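Local coordinates for protein calreticulin, putative (Trypanosoma cruzi, PDB 5HCF) that probably acts as a lectin-like chaperone that binds both carbohydrate and peptide through a globular domain with a legume lectin fold, at residues Y3-E7 / T56-T60; A30-Y34 / V75-Q79; S68-S74 / V147-A153; I122-Y126 / W176-L180. All blocks are in the same frame, centred on the assembly; numbering follows the deposited sequence.

Contact 1 of 4, residues Y3-E7 / T56-T60; sequences YFHEE and TAFPT
The ring of Phe4 carries the rim of Phe58 over one of its faces, with Pro59 at its edge. The two phenyl groups make a T-shaped pair, planes at 76°, in which Phe58 offers the edge and Phe4 the face. Phe58 CD1 lies 3.8 Å from Phe4 CD1. Pro59 CD comes up near the plane of the Phe4 ring, 4.0 Å from Phe4 CD1. At the far end of the same ring, Phe4 CZ meets the methyl CG2 of Thr56 at 4.1 Å; these two side chains come from opposite directions. Phe4 already leaves its backbone heading toward 56-60, and chi1 of 180° then lays the ring between the two sheets, along its own strand. The strands belong to the two sheets of the legume lectin sandwich, and their short axes stay 9.0 Å apart. Tyr3 and Phe4 both face Ile229, forming a classic beta bulge in the sheet that carries Phe4. Polar ends nearby are bonded elsewhere: Glu6 OE1 to His13 and Trp14, and Thr56 OG1 to the backbone O of His13. With no hydrogen bond between the two segments, what joins the sheets here is apolar and aromatic packing.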
# COMPACT_ATOMS: atom_id res chain seq x y z
N TYR A 3 -7.61 2.25 13.66
CA TYR A 3 -7.08 1.05 14.28
C TYR A 3 -5.57 1.09 14.47
O TYR A 3 -5.03 0.43 15.35
CB TYR A 3 -7.43 -0.19 13.45
CG TYR A 3 -8.89 -0.36 13.12
CD1 TYR A 3 -9.85 -0.44 14.13
CD2 TYR A 3 -9.32 -0.50 11.80
CE1 TYR A 3 -11.19 -0.62 13.83
CE2 TYR A 3 -10.65 -0.69 11.49
CZ TYR A 3 -11.59 -0.75 12.51
OH TYR A 3 -12.91 -0.93 12.19
N PHE A 4 -4.90 1.88 13.65
CA PHE A 4 -3.46 1.74 13.52
C PHE A 4 -2.84 2.92 12.79
O PHE A 4 -3.40 3.43 11.82
CB PHE A 4 -3.15 0.43 12.77
CG PHE A 4 -1.69 0.17 12.57
CD1 PHE A 4 -0.94 -0.45 13.56
CD2 PHE A 4 -1.06 0.53 11.39
CE1 PHE A 4 0.41 -0.70 13.38
CE2 PHE A 4 0.29 0.29 11.20
CZ PHE A 4 1.02 -0.33 12.20
N HIS A 5 -1.69 3.36 13.28
CA HIS A 5 -0.96 4.45 12.65
C HIS A 5 0.54 4.31 12.90
O HIS A 5 1.04 4.71 13.95
CB HIS A 5 -1.45 5.80 13.17
CG HIS A 5 -0.80 6.97 12.50
ND1 HIS A 5 -0.95 8.27 12.96
CD2 HIS A 5 -0.01 7.05 11.41
CE1 HIS A 5 -0.28 9.09 12.17
NE2 HIS A 5 0.30 8.37 11.23
N GLU A 6 1.24 3.74 11.93
CA GLU A 6 2.70 3.63 12.02
C GLU A 6 3.36 4.93 11.58
O GLU A 6 3.29 5.31 10.42
CB GLU A 6 3.21 2.46 11.17
CG GLU A 6 4.70 2.23 11.30
CD GLU A 6 5.13 2.01 12.74
OE1 GLU A 6 4.88 0.91 13.27
OE2 GLU A 6 5.70 2.94 13.34
N GLU A 7 4.02 5.60 12.53
CA GLU A 7 4.70 6.86 12.24
C GLU A 7 6.16 6.62 11.88
O GLU A 7 6.84 7.50 11.37
CB GLU A 7 4.60 7.81 13.43
CG GLU A 7 3.21 8.35 13.66
CD GLU A 7 3.02 8.87 15.07
OE1 GLU A 7 2.97 8.05 16.00
OE2 GLU A 7 2.92 10.11 15.23
N THR A 56 5.09 -5.87 11.19
CA THR A 56 4.70 -5.61 12.57
C THR A 56 3.25 -6.06 12.76
O THR A 56 2.48 -6.09 11.80
CB THR A 56 4.85 -4.13 12.95
OG1 THR A 56 4.70 -3.98 14.36
CG2 THR A 56 3.81 -3.28 12.23
N ALA A 57 2.90 -6.42 13.98
CA ALA A 57 1.56 -6.91 14.27
C ALA A 57 0.66 -5.78 14.75
O ALA A 57 1.09 -4.92 15.52
CB ALA A 57 1.62 -8.02 15.31
N PHE A 58 -0.58 -5.78 14.26
CA PHE A 58 -1.58 -4.86 14.77
C PHE A 58 -1.82 -5.17 16.25
O PHE A 58 -1.90 -6.34 16.63
CB PHE A 58 -2.89 -4.99 13.99
CG PHE A 58 -2.75 -4.79 12.51
CD1 PHE A 58 -2.10 -3.67 12.00
CD2 PHE A 58 -3.27 -5.71 11.61
CE1 PHE A 58 -1.97 -3.48 10.64
CE2 PHE A 58 -3.14 -5.53 10.24
CZ PHE A 58 -2.49 -4.41 9.76
N PRO A 59 -1.94 -4.13 17.08
CA PRO A 59 -2.18 -4.34 18.51
C PRO A 59 -3.47 -5.13 18.72
O PRO A 59 -3.55 -5.99 19.60
CB PRO A 59 -2.30 -2.92 19.08
CG PRO A 59 -1.75 -2.01 18.02
CD PRO A 59 -1.96 -2.70 16.71
N THR A 60 -4.47 -4.84 17.89
CA THR A 60 -5.70 -5.61 17.85
C THR A 60 -5.99 -6.00 16.41
O THR A 60 -5.84 -5.18 15.50
CB THR A 60 -6.89 -4.83 18.43
OG1 THR A 60 -6.52 -4.25 19.69
CG2 THR A 60 -8.09 -5.74 18.63

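Contact 2 of 4, residues A30-Y34 / V75-Q79; sequences AGKFY and VKHEQ
Lys76 NZ is held over the centre of the Phe33 ring, 3.1 Å from the centroid and 14° off the normal, in a cation-pi contact. The same ammonium forms a salt bridge within its own segment, to the anti lone pair of Glu78 OE1 at 2.8 Å, and Phe33 O lies 2.7 Å from Lys76 NZ. The lysine gets there as an extended chain. The other carboxylate oxygen, Glu78 OE2, takes the backbone N-H of Lys32 on its syn lone pair, with Lys32 N at 3.1 Å and the bond nearly straight at 167°. The loop between strands 26-29 and 42-45 is thus tied to the end of strand 69-76, all three strands being part of one sheet of the lectin sandwich. Gly31 runs close beside the carboxylate, its CA 3.5 Å from Glu78 OE2, so that the glycine backbone lies tight against the acid. Phe33 CE1 touches Glu78 CB at 3.6 Å, and helix 248-260 packs on the same phenyl group through Ala254, Leu255 and Met258.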
# COMPACT_ATOMS: atom_id res chain seq x y z
N ALA A 30 15.28 10.74 7.58
CA ALA A 30 14.54 11.76 6.85
C ALA A 30 14.99 11.91 5.39
O ALA A 30 14.40 12.68 4.64
CB ALA A 30 14.64 13.09 7.57
N GLY A 31 16.05 11.21 5.01
CA GLY A 31 16.55 11.25 3.64
C GLY A 31 17.56 12.36 3.38
O GLY A 31 17.89 13.12 4.29
N LYS A 32 18.06 12.45 2.15
CA LYS A 32 19.00 13.51 1.78
C LYS A 32 18.40 14.91 1.86
O LYS A 32 19.08 15.85 2.25
CB LYS A 32 19.52 13.31 0.36
CG LYS A 32 20.28 12.04 0.09
CD LYS A 32 21.00 12.16 -1.24
CE LYS A 32 20.00 12.45 -2.35
NZ LYS A 32 20.60 12.38 -3.71
N PHE A 33 17.13 15.04 1.49
CA PHE A 33 16.42 16.30 1.66
C PHE A 33 15.06 16.04 2.29
O PHE A 33 14.48 14.97 2.12
CB PHE A 33 16.25 17.02 0.31
CG PHE A 33 15.25 16.38 -0.59
CD1 PHE A 33 15.58 15.27 -1.35
CD2 PHE A 33 13.96 16.89 -0.69
CE1 PHE A 33 14.66 14.68 -2.18
CE2 PHE A 33 13.03 16.30 -1.53
CZ PHE A 33 13.38 15.20 -2.27
N TYR A 34 14.54 17.02 3.02
CA TYR A 34 13.32 16.81 3.80
C TYR A 34 12.62 18.12 4.13
O TYR A 34 13.26 19.17 4.26
CB TYR A 34 13.66 16.06 5.09
CG TYR A 34 14.91 16.57 5.74
CD1 TYR A 34 14.89 17.72 6.52
CD2 TYR A 34 16.13 15.92 5.57
CE1 TYR A 34 16.04 18.21 7.12
CE2 TYR A 34 17.28 16.40 6.17
CZ TYR A 34 17.23 17.54 6.94
OH TYR A 34 18.37 18.03 7.54
N VAL A 75 5.13 6.76 0.29
CA VAL A 75 6.49 6.36 -0.07
C VAL A 75 7.19 7.52 -0.76
O VAL A 75 6.58 8.21 -1.59
CB VAL A 75 6.52 5.16 -1.02
CG1 VAL A 75 7.82 4.39 -0.86
CG2 VAL A 75 5.34 4.27 -0.77
N LYS A 76 8.45 7.73 -0.44
CA LYS A 76 9.24 8.75 -1.11
C LYS A 76 10.42 8.10 -1.82
O LYS A 76 11.30 7.54 -1.18
CB LYS A 76 9.73 9.81 -0.11
CG LYS A 76 10.52 10.93 -0.75
CD LYS A 76 11.32 11.74 0.27
CE LYS A 76 11.81 13.04 -0.33
NZ LYS A 76 13.00 13.57 0.38
N HIS A 77 10.41 8.17 -3.15
CA HIS A 77 11.50 7.64 -3.95
C HIS A 77 12.44 8.76 -4.38
O HIS A 77 12.44 9.17 -5.54
CB HIS A 77 10.97 6.92 -5.19
CG HIS A 77 10.08 5.75 -4.88
ND1 HIS A 77 10.47 4.72 -4.07
CD2 HIS A 77 8.83 5.47 -5.30
CE1 HIS A 77 9.49 3.83 -3.99
NE2 HIS A 77 8.48 4.27 -4.73
N GLU A 78 13.24 9.26 -3.44
CA GLU A 78 14.13 10.40 -3.70
C GLU A 78 15.40 10.01 -4.44
O GLU A 78 16.16 10.88 -4.89
CB GLU A 78 14.49 11.09 -2.38
CG GLU A 78 15.04 10.15 -1.31
CD GLU A 78 15.79 10.88 -0.20
OE1 GLU A 78 15.35 11.98 0.20
OE2 GLU A 78 16.82 10.35 0.27
N GLN A 79 15.62 8.71 -4.59
CA GLN A 79 16.88 8.19 -5.11
C GLN A 79 17.01 8.14 -6.64
O GLN A 79 18.08 7.77 -7.14
CB GLN A 79 17.14 6.79 -4.54
CG GLN A 79 16.19 5.73 -5.04
CD GLN A 79 15.01 5.54 -4.10
OE1 GLN A 79 14.50 6.49 -3.53
NE2 GLN A 79 14.59 4.29 -3.94

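Contact 3 of 4, residues S68-S74 / V147-A153; sequences SLVVSFS and VYTLHIA
Ser72 OG and Thr149 OG1 lie 2.6 Å apart, paired directly across the antiparallel strands at a non-hydrogen-bonded position, and either hydroxyl could be the donor. The serine torsion (chi1 -166°) turns its hydroxyl toward the threonine. Ser68 OG meets His151 NE2 at 2.8 Å, in the plane of the imidazole and at its edge; again the proton could come from either partner. Six backbone bonds accompany these two, a couple to each pair: Leu69–Ile152 and Val71–Leu150 lie between them, Phe73–Tyr148 just beyond Ser72. Leu150 N to Val71 O is the shortest at 2.6 Å and Tyr148 N to Phe73 O the straightest at 178°. The CA atoms of Val70 and Ser72 also approach carbonyl oxygens opposite, as CA-H...O contacts.

Packing differs on the two faces. Beside the polar pairs, Val70 CG1 touches Thr149 CG2 at 3.8 Å and Val70 CG2 meets His151 CD2 at the same distance. On the reverse side stand Leu69, Val71, Phe73, Tyr148, Leu150 and Ile152; there Phe73 CE1 comes to 4.2 Å of Tyr148 CB. Strands 223-230 and 157-162 flank the pair in the same sheet. Helix 233-243 lies on the face of Val70, Ser72 and His151, through Leu233, Val236 and Val240, while the face of Val71, Tyr148 and Leu150 packs against strand 107-114 of the opposing sheet, where Phe109 meets both Tyr148 and Leu150.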
# COMPACT_ATOMS: atom_id res chain seq x y z
N SER A 68 -16.57 0.11 6.74
CA SER A 68 -15.53 0.54 5.82
C SER A 68 -14.15 0.12 6.31
O SER A 68 -13.93 -0.11 7.51
CB SER A 68 -15.57 2.06 5.62
OG SER A 68 -16.61 2.43 4.73
N LEU A 69 -13.21 0.03 5.37
CA LEU A 69 -11.82 -0.18 5.71
C LEU A 69 -10.98 0.74 4.84
O LEU A 69 -11.08 0.71 3.62
CB LEU A 69 -11.41 -1.64 5.51
CG LEU A 69 -9.96 -1.97 5.88
CD1 LEU A 69 -9.76 -1.86 7.38
CD2 LEU A 69 -9.57 -3.35 5.39
N VAL A 70 -10.18 1.58 5.49
CA VAL A 70 -9.35 2.54 4.78
C VAL A 70 -7.88 2.31 5.10
O VAL A 70 -7.48 2.26 6.27
CB VAL A 70 -9.72 3.99 5.13
CG1 VAL A 70 -8.94 4.98 4.27
CG2 VAL A 70 -11.22 4.21 4.96
N VAL A 71 -7.07 2.19 4.04
CA VAL A 71 -5.63 2.00 4.17
C VAL A 71 -4.89 3.17 3.52
O VAL A 71 -5.20 3.57 2.40
CB VAL A 71 -5.15 0.69 3.50
CG1 VAL A 71 -3.79 0.28 4.04
CG2 VAL A 71 -6.17 -0.42 3.72
N SER A 72 -3.91 3.71 4.23
CA SER A 72 -3.13 4.81 3.70
C SER A 72 -1.67 4.70 4.13
O SER A 72 -1.37 4.24 5.24
CB SER A 72 -3.71 6.15 4.16
OG SER A 72 -3.18 7.22 3.40
N PHE A 73 -0.77 5.11 3.25
CA PHE A 73 0.65 5.20 3.56
C PHE A 73 1.34 6.02 2.49
O PHE A 73 0.78 6.24 1.42
CB PHE A 73 1.29 3.81 3.67
CG PHE A 73 1.58 3.17 2.34
CD1 PHE A 73 0.58 2.55 1.61
CD2 PHE A 73 2.87 3.18 1.81
CE1 PHE A 73 0.85 1.96 0.39
CE2 PHE A 73 3.14 2.59 0.59
CZ PHE A 73 2.13 1.98 -0.12
N SER A 74 2.55 6.49 2.79
CA SER A 74 3.32 7.27 1.82
C SER A 74 4.66 6.61 1.53
O SER A 74 5.25 5.96 2.40
CB SER A 74 3.53 8.70 2.32
OG SER A 74 4.25 8.71 3.54
N VAL A 147 1.30 9.90 -1.40
CA VAL A 147 0.46 9.15 -0.48
C VAL A 147 -0.54 8.28 -1.23
O VAL A 147 -1.18 8.73 -2.19
CB VAL A 147 -0.31 10.10 0.46
CG1 VAL A 147 -1.06 9.30 1.53
CG2 VAL A 147 0.64 11.10 1.10
N TYR A 148 -0.69 7.04 -0.79
CA TYR A 148 -1.61 6.11 -1.43
C TYR A 148 -2.67 5.66 -0.43
O TYR A 148 -2.35 5.05 0.60
CB TYR A 148 -0.86 4.92 -2.01
CG TYR A 148 0.25 5.34 -2.95
CD1 TYR A 148 1.50 5.71 -2.46
CD2 TYR A 148 0.05 5.40 -4.32
CE1 TYR A 148 2.51 6.11 -3.31
CE2 TYR A 148 1.05 5.79 -5.18
CZ TYR A 148 2.28 6.15 -4.67
OH TYR A 148 3.29 6.55 -5.51
N THR A 149 -3.92 5.97 -0.73
CA THR A 149 -5.02 5.70 0.18
C THR A 149 -6.11 4.88 -0.51
O THR A 149 -6.49 5.17 -1.64
CB THR A 149 -5.65 7.01 0.71
OG1 THR A 149 -4.63 7.84 1.28
CG2 THR A 149 -6.70 6.71 1.76
N LEU A 150 -6.59 3.86 0.19
CA LEU A 150 -7.62 2.98 -0.36
C LEU A 150 -8.82 2.88 0.56
O LEU A 150 -8.68 2.59 1.75
CB LEU A 150 -7.06 1.58 -0.61
CG LEU A 150 -8.07 0.59 -1.20
CD1 LEU A 150 -8.63 1.12 -2.51
CD2 LEU A 150 -7.47 -0.78 -1.39
N HIS A 151 -10.00 3.14 0.01
CA HIS A 151 -11.24 2.94 0.73
C HIS A 151 -11.99 1.75 0.17
O HIS A 151 -12.40 1.76 -0.99
CB HIS A 151 -12.12 4.19 0.66
CG HIS A 151 -13.43 4.06 1.37
ND1 HIS A 151 -14.53 4.84 1.07
CD2 HIS A 151 -13.82 3.23 2.36
CE1 HIS A 151 -15.53 4.50 1.85
NE2 HIS A 151 -15.13 3.52 2.65
N ILE A 152 -12.12 0.71 0.99
CA ILE A 152 -12.99 -0.43 0.67
C ILE A 152 -14.28 -0.30 1.48
O ILE A 152 -14.27 -0.48 2.70
CB ILE A 152 -12.32 -1.78 0.98
CG1 ILE A 152 -10.96 -1.86 0.29
CG2 ILE A 152 -13.21 -2.93 0.55
CD1 ILE A 152 -11.06 -2.06 -1.19
N ALA A 153 -15.38 -0.00 0.79
CA ALA A 153 -16.66 0.25 1.45
C ALA A 153 -17.50 -1.03 1.57
O ALA A 153 -17.28 -2.00 0.84
CB ALA A 153 -17.43 1.33 0.70

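Contact 4 of 4, residues I122-Y126 / W176-L180; sequences IILHY and WSLLL
This is a mixed contact, one indole hydrogen bond among apolar packing, where the chain leaving helix 172-175 runs beside strand 117-126. The NE1 of Trp176 donates to the backbone O of Ile122 at 3.0 Å, with an N-H...O angle of 152°. The oxygen lies close to the indole plane, whereas the donor is tilted 23° from the plane of the carbonyl. Next to that bond, Ile122 CG2 presses on Trp176 CZ2 at 3.3 Å. One face of the indole takes a methyl group: Leu124 CD1 stands 4.2 Å from the centroid of the five-membered ring, in a CH-pi contact. Trp176 also stacks on Trp133 and meets Tyr158 edge-to-face, so the indole is set within a wider aromatic group. Strand 117-126 belongs to the seven-stranded sheet of the lectin sandwich, and segment 176-180 begins the long connection to strand 208-217, another strand of that sheet. Farther along, Tyr126 lies against the backbone and side chain of Leu178. With CG trans to the main-chain nitrogen (chi1 176°), the phenol is carried out over the loop; Tyr126 CD2 touches Leu178 CB at 3.8 Å, and Leu178 O approaches the ring edge, 3.4 Å from Tyr126 CE2. Leu179 CD2 reaches the phenol oxygen end, 3.4 Å from Tyr126 OH, and that hydroxyl is hydrogen-bonded to Asp198.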
# COMPACT_ATOMS: atom_id res chain seq x y z
N ILE A 122 -3.19 -2.77 -6.66
CA ILE A 122 -4.28 -3.03 -5.73
C ILE A 122 -4.69 -4.48 -5.92
O ILE A 122 -5.58 -4.78 -6.72
CB ILE A 122 -5.47 -2.10 -5.94
CG1 ILE A 122 -5.03 -0.64 -5.91
CG2 ILE A 122 -6.53 -2.37 -4.87
CD1 ILE A 122 -6.17 0.33 -6.08
N ILE A 123 -4.04 -5.37 -5.18
CA ILE A 123 -4.23 -6.81 -5.37
C ILE A 123 -4.98 -7.41 -4.19
O ILE A 123 -4.53 -7.32 -3.04
CB ILE A 123 -2.88 -7.54 -5.55
CG1 ILE A 123 -2.10 -6.93 -6.72
CG2 ILE A 123 -3.10 -9.02 -5.77
CD1 ILE A 123 -0.81 -7.65 -7.04
N LEU A 124 -6.12 -8.02 -4.47
CA LEU A 124 -6.95 -8.60 -3.43
C LEU A 124 -6.91 -10.12 -3.51
O LEU A 124 -7.10 -10.70 -4.57
CB LEU A 124 -8.39 -8.11 -3.56
CG LEU A 124 -8.69 -6.66 -3.17
CD1 LEU A 124 -10.05 -6.24 -3.72
CD2 LEU A 124 -8.63 -6.50 -1.66
N HIS A 125 -6.66 -10.76 -2.37
CA HIS A 125 -6.75 -12.20 -2.32
C HIS A 125 -8.21 -12.56 -2.10
O HIS A 125 -8.79 -12.22 -1.08
CB HIS A 125 -5.88 -12.80 -1.22
CG HIS A 125 -5.93 -14.29 -1.19
ND1 HIS A 125 -5.01 -15.08 -1.85
CD2 HIS A 125 -6.82 -15.14 -0.61
CE1 HIS A 125 -5.32 -16.35 -1.66
NE2 HIS A 125 -6.41 -16.42 -0.92
N TYR A 126 -8.79 -13.22 -3.09
CA TYR A 126 -10.19 -13.61 -3.02
C TYR A 126 -10.39 -15.00 -3.64
O TYR A 126 -10.00 -15.24 -4.78
CB TYR A 126 -11.08 -12.59 -3.73
CG TYR A 126 -12.53 -12.98 -3.79
CD1 TYR A 126 -13.36 -12.86 -2.68
CD2 TYR A 126 -13.08 -13.50 -4.95
CE1 TYR A 126 -14.69 -13.23 -2.73
CE2 TYR A 126 -14.41 -13.88 -5.02
CZ TYR A 126 -15.21 -13.74 -3.91
OH TYR A 126 -16.53 -14.11 -3.98
N TRP A 176 -12.35 -5.79 -10.76
CA TRP A 176 -11.53 -6.99 -10.56
C TRP A 176 -12.25 -8.17 -11.20
O TRP A 176 -13.44 -8.10 -11.46
CB TRP A 176 -11.28 -7.27 -9.08
CG TRP A 176 -10.25 -6.42 -8.42
CD1 TRP A 176 -8.96 -6.76 -8.15
CD2 TRP A 176 -10.42 -5.09 -7.92
NE1 TRP A 176 -8.31 -5.73 -7.52
CE2 TRP A 176 -9.19 -4.69 -7.37
CE3 TRP A 176 -11.50 -4.20 -7.89
CZ2 TRP A 176 -9.00 -3.43 -6.79
CZ3 TRP A 176 -11.31 -2.95 -7.31
CH2 TRP A 176 -10.07 -2.58 -6.77
N SER A 177 -11.53 -9.27 -11.42
CA SER A 177 -12.16 -10.52 -11.83
C SER A 177 -12.37 -11.41 -10.61
O SER A 177 -11.56 -12.29 -10.33
CB SER A 177 -11.33 -11.25 -12.89
OG SER A 177 -11.11 -10.43 -14.02
N LEU A 178 -13.45 -11.15 -9.89
CA LEU A 178 -13.74 -11.87 -8.65
C LEU A 178 -14.80 -12.93 -8.85
O LEU A 178 -14.65 -14.06 -8.38
CB LEU A 178 -14.18 -10.90 -7.55
CG LEU A 178 -13.19 -9.78 -7.25
CD1 LEU A 178 -13.74 -8.81 -6.20
CD2 LEU A 178 -11.86 -10.37 -6.81
N LEU A 179 -15.87 -12.57 -9.56
CA LEU A 179 -17.02 -13.46 -9.69
C LEU A 179 -17.17 -14.01 -11.10
O LEU A 179 -16.49 -13.57 -12.03
CB LEU A 179 -18.29 -12.73 -9.27
CG LEU A 179 -18.31 -12.20 -7.83
CD1 LEU A 179 -19.58 -11.44 -7.56
CD2 LEU A 179 -18.14 -13.34 -6.82
N LEU A 180 -18.05 -15.00 -11.24
CA LEU A 180 -18.38 -15.58 -12.54
C LEU A 180 -19.12 -14.56 -13.40
O LEU A 180 -19.58 -13.54 -12.89
CB LEU A 180 -19.23 -16.83 -12.36
CG LEU A 180 -18.57 -18.03 -11.67
CD1 LEU A 180 -19.59 -19.15 -11.43
CD2 LEU A 180 -17.40 -18.55 -12.48

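Overall arrangement
Contact 3 lies nearest the chain's centre, about 8 Å centre to centre, and touches contacts 2 and 4. Contact 2 continues along strand 69-76 and meets it where Val75 CG2 packs on Tyr148 CE1 at 4.2 Å. Across the sandwich, contact 4 joins contact 3 through Ile122 CG2 and Leu150 CD2, 3.9 Å apart, so strand 117-126 of contact 4 faces the sheet of contact 3. Contact 1 also spans both sheets, at another place: its centre is about 14 Å from that of contact 3 and its nearest atoms about 4 Å away, without touching. Contacts 2 and 4 sit on opposite sides of the chain's centre, their own centres about 33 Å apart.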